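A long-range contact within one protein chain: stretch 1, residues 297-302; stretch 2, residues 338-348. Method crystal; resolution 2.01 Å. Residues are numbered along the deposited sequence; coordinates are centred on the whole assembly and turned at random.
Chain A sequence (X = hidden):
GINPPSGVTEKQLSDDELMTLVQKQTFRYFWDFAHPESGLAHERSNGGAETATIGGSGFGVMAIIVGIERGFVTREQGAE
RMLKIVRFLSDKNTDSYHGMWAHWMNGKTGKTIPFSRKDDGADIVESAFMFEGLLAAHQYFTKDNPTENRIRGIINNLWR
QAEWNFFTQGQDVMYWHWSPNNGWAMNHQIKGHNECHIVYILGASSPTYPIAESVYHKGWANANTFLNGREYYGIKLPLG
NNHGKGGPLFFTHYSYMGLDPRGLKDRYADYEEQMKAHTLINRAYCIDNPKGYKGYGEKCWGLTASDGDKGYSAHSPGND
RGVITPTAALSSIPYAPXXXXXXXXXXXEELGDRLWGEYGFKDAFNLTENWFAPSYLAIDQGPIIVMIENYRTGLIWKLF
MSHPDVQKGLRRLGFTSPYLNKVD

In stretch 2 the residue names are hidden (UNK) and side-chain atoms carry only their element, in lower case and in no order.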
# COMPACT_ATOMS: atom_id res chain seq x y z
N GLY A 297 -21.18 -12.59 1.49
CA GLY A 297 -22.38 -11.86 1.00
C GLY A 297 -22.16 -10.38 0.79
O GLY A 297 -21.03 -9.89 0.84
N GLU A 298 -23.25 -9.66 0.58
CA GLU A 298 -23.21 -8.21 0.34
C GLU A 298 -22.63 -7.45 1.52
O GLU A 298 -22.01 -6.42 1.33
CB GLU A 298 -24.62 -7.69 0.07
CG GLU A 298 -25.17 -8.26 -1.23
CD GLU A 298 -26.58 -7.82 -1.53
OE1 GLU A 298 -27.04 -6.86 -0.87
OE2 GLU A 298 -27.21 -8.44 -2.41
N LYS A 299 -22.85 -7.97 2.72
CA LYS A 299 -22.39 -7.31 3.94
C LYS A 299 -21.00 -7.78 4.30
O LYS A 299 -20.33 -7.15 5.09
CB LYS A 299 -23.36 -7.64 5.09
CG LYS A 299 -24.73 -7.06 4.83
CD LYS A 299 -25.47 -6.73 6.12
CE LYS A 299 -26.73 -5.92 5.82
NZ LYS A 299 -26.42 -4.78 4.91
N CYS A 300 -20.57 -8.87 3.70
CA CYS A 300 -19.39 -9.56 4.14
C CYS A 300 -18.62 -10.09 2.92
O CYS A 300 -18.85 -11.21 2.47
CB CYS A 300 -19.82 -10.67 5.08
SG CYS A 300 -18.46 -11.43 5.93
N TRP A 301 -17.77 -9.22 2.38
CA TRP A 301 -16.98 -9.49 1.18
C TRP A 301 -15.61 -8.87 1.32
O TRP A 301 -15.41 -7.99 2.15
CB TRP A 301 -17.65 -8.93 -0.08
CG TRP A 301 -17.83 -7.43 -0.12
CD1 TRP A 301 -18.85 -6.72 0.44
CD2 TRP A 301 -16.98 -6.46 -0.77
NE1 TRP A 301 -18.69 -5.37 0.18
CE2 TRP A 301 -17.55 -5.18 -0.55
CE3 TRP A 301 -15.79 -6.54 -1.50
CZ2 TRP A 301 -16.99 -4.02 -1.05
CZ3 TRP A 301 -15.23 -5.39 -1.97
CH2 TRP A 301 -15.82 -4.14 -1.75
N GLY A 302 -14.69 -9.36 0.48
CA GLY A 302 -13.36 -8.79 0.35
C GLY A 302 -12.31 -9.85 0.62
O GLY A 302 -12.07 -10.21 1.78
N UNK A 338 -20.48 2.80 -1.52
CA UNK A 338 -21.68 2.28 -0.84
C UNK A 338 -21.46 0.84 -0.38
O UNK A 338 -21.88 0.45 0.73
c UNK A 338 -22.53 4.36 -3.38
o UNK A 338 -22.87 5.51 -3.74
c UNK A 338 -23.31 3.77 -2.18
o UNK A 338 -21.59 3.73 -3.98
c UNK A 338 -22.91 2.36 -1.75
N UNK A 339 -20.80 0.04 -1.22
CA UNK A 339 -20.58 -1.34 -0.89
C UNK A 339 -19.52 -1.48 0.20
O UNK A 339 -19.65 -2.34 1.07
c UNK A 339 -21.32 -2.18 -3.22
c UNK A 339 -20.22 -2.14 -2.14
o UNK A 339 -24.13 -2.42 -6.22
c UNK A 339 -20.98 -2.41 -4.54
c UNK A 339 -21.93 -2.48 -5.54
c UNK A 339 -23.64 -2.12 -3.90
c UNK A 339 -23.24 -2.33 -5.21
c UNK A 339 -22.67 -2.06 -2.90
N UNK A 340 -18.51 -0.61 0.18
CA UNK A 340 -17.49 -0.63 1.21
C UNK A 340 -18.04 -0.14 2.53
O UNK A 340 -17.75 -0.72 3.56
o UNK A 340 -15.65 -0.38 -0.36
c UNK A 340 -16.27 0.18 0.81
N UNK A 341 -18.85 0.93 2.51
CA UNK A 341 -19.51 1.38 3.73
C UNK A 341 -20.45 0.31 4.34
O UNK A 341 -20.61 0.25 5.56
c UNK A 341 -19.25 3.92 3.43
c UNK A 341 -20.23 2.74 3.51
c UNK A 341 -19.88 5.13 2.73
c UNK A 341 -18.74 4.28 4.81
N UNK A 342 -21.09 -0.49 3.49
CA UNK A 342 -21.99 -1.56 3.95
C UNK A 342 -21.17 -2.63 4.74
O UNK A 342 -21.57 -3.09 5.83
o UNK A 342 -25.68 -4.13 2.00
c UNK A 342 -23.73 -3.23 3.03
c UNK A 342 -22.68 -2.19 2.74
c UNK A 342 -24.60 -3.55 1.81
o UNK A 342 -24.21 -3.22 0.66
N UNK A 343 -20.01 -2.99 4.21
CA UNK A 343 -19.12 -3.97 4.84
C UNK A 343 -18.55 -3.39 6.13
O UNK A 343 -18.49 -4.08 7.15
c UNK A 343 -17.98 -4.36 3.88
N UNK A 344 -18.17 -2.12 6.09
CA UNK A 344 -17.63 -1.43 7.26
C UNK A 344 -18.62 -1.47 8.42
O UNK A 344 -18.25 -1.76 9.56
se UNK A 344 -16.06 2.62 7.58
c UNK A 344 -16.37 0.69 7.97
c UNK A 344 -15.16 2.45 5.89
c UNK A 344 -17.29 0.02 6.94
N UNK A 345 -19.87 -1.17 8.14
CA UNK A 345 -20.87 -1.10 9.18
C UNK A 345 -21.16 -2.49 9.74
O UNK A 345 -21.39 -2.63 10.95
n UNK A 345 -23.14 4.28 9.34
c UNK A 345 -23.17 -0.12 9.79
n UNK A 345 -23.81 2.12 8.92
c UNK A 345 -23.60 3.11 9.78
c UNK A 345 -22.16 -0.42 8.68
n UNK A 345 -23.86 2.94 11.08
c UNK A 345 -24.30 0.78 9.27
N UNK A 346 -21.16 -3.50 8.88
CA UNK A 346 -21.38 -4.88 9.31
C UNK A 346 -20.22 -5.35 10.22
O UNK A 346 -20.46 -5.96 11.28
c UNK A 346 -21.62 -7.29 8.46
c UNK A 346 -22.78 -7.84 9.01
c UNK A 346 -21.53 -5.81 8.09
c UNK A 346 -22.84 -9.18 9.33
o UNK A 346 -21.73 -11.29 9.44
c UNK A 346 -20.52 -8.12 8.26
c UNK A 346 -21.72 -9.97 9.13
c UNK A 346 -20.58 -9.46 8.59
N UNK A 347 -18.98 -5.02 9.83
CA UNK A 347 -17.81 -5.41 10.58
C UNK A 347 -17.83 -4.77 11.96
O UNK A 347 -17.45 -5.40 12.93
c UNK A 347 -15.42 -5.09 7.63
c UNK A 347 -16.27 -5.69 8.54
c UNK A 347 -15.16 -5.67 6.41
c UNK A 347 -16.50 -5.02 9.88
c UNK A 347 -16.85 -6.89 8.21
c UNK A 347 -15.75 -6.87 6.08
c UNK A 347 -16.60 -7.48 6.98
N UNK A 348 -18.26 -3.51 12.02
CA UNK A 348 -18.29 -2.78 13.29
C UNK A 348 -19.50 -3.17 14.13
O UNK A 348 -19.35 -3.51 15.31
c UNK A 348 -18.14 0.97 16.67
c UNK A 348 -19.31 0.89 15.98
c UNK A 348 -17.06 -0.35 15.05
o UNK A 348 -18.09 1.66 17.83
c UNK A 348 -17.02 0.37 16.23
c UNK A 348 -18.31 -1.27 13.05
c UNK A 348 -19.36 0.17 14.81
c UNK A 348 -18.26 -0.47 14.33
O HOH W 1 -22.04 -4.70 -0.66
O HOH W 2 -25.30 -4.46 -1.33
O HOH W 3 -24.03 -3.05 6.78

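Stretch 2 is helical throughout, and stretch 1 is an irregular segment lying against it. Position 338 has three side-chain carbons, the third carrying two oxygens. This is a carboxylate one carbon longer than aspartate's, and it is out of reach of stretch 1. The residue is Glu338.

Position 339 has one carbon, then a six-carbon ring bearing an oxygen. Its CB lies 3.9 Å from CZ2 of Trp301, while the end of the side chain leads away. A phenol ring means Tyr339. Its backbone O accepts a hydrogen bond from NE1 of Trp301 at 3.3 Å, at the edge of the indole.

Position 340 has one carbon and one oxygen. The CA-to-CB bond points away from stretch 1, yet the oxygen is 3.9 Å from CZ2 of Trp301. Taken with the unbranched CB, this reads as Ser340, whose OG is hydrogen-bonded elsewhere in the structure.

Position 341 has four carbons, forked at the second, and touches nothing on stretch 1. The fork beyond CB gives Leu341.

Position 342 again has three carbons, the third with two oxygens. It points toward stretch 1, and one oxygen is 3.1 Å from NZ of Lys299. The residue is Glu342, and the pair, NZ of Lys299 and OE2 of Glu342, forms a hydrogen-bonded salt bridge. OE1 of Glu298 is also 4.2 Å from this OE2, a close approach of like charges. Waters 1 and 2 both lie within hydrogen-bonding distance of Glu298 and of OE1 of Glu342.

Position 343 has a single carbon, 3.9 Å from NE1 of Trp301. It is Ala343. Its CA makes a CA-H...O contact of 3.4 Å with O of Lys299, so the backbones come close here.

Position 344 has two carbons, a selenium and a last carbon in an unbranched chain. Selenium identifies selenomethionine, Met344. It points away from stretch 1.

Position 345 has three carbons, a nitrogen, and a carbon with two more nitrogens. This guanidinium is Arg345, and its end leads away from stretch 1.

Position 346 has one carbon and a six-carbon ring with an oxygen. CB of Lys299 sits over one ring face, 4.2 Å from the centroid, in a CH-pi contact. The residue is Tyr346. Its CE2 is 3.8 Å from CB of Cys300.

Position 347 has one carbon and a six-carbon ring without oxygen. The ring edge meets O of Trp301. It is Phe347, with CZ 4.1 Å from that O.

Position 348 has a carbon and an oxygen-bearing six-carbon ring, out of reach. It is Tyr348.

The contact buries 488 Å² in all. Lys299 is central: its amine pairs with Glu342, its CB covers Tyr346, and its O meets CA of Ala343. Trp301 adds an indole hydrogen bond to the helix backbone at Tyr339. Cys300 packs against Tyr346 and Phe347. Polar links and apolar packing thus work together to hold the loop on the helix.

Stretch 2 338-348: EYSLEAMRYFY
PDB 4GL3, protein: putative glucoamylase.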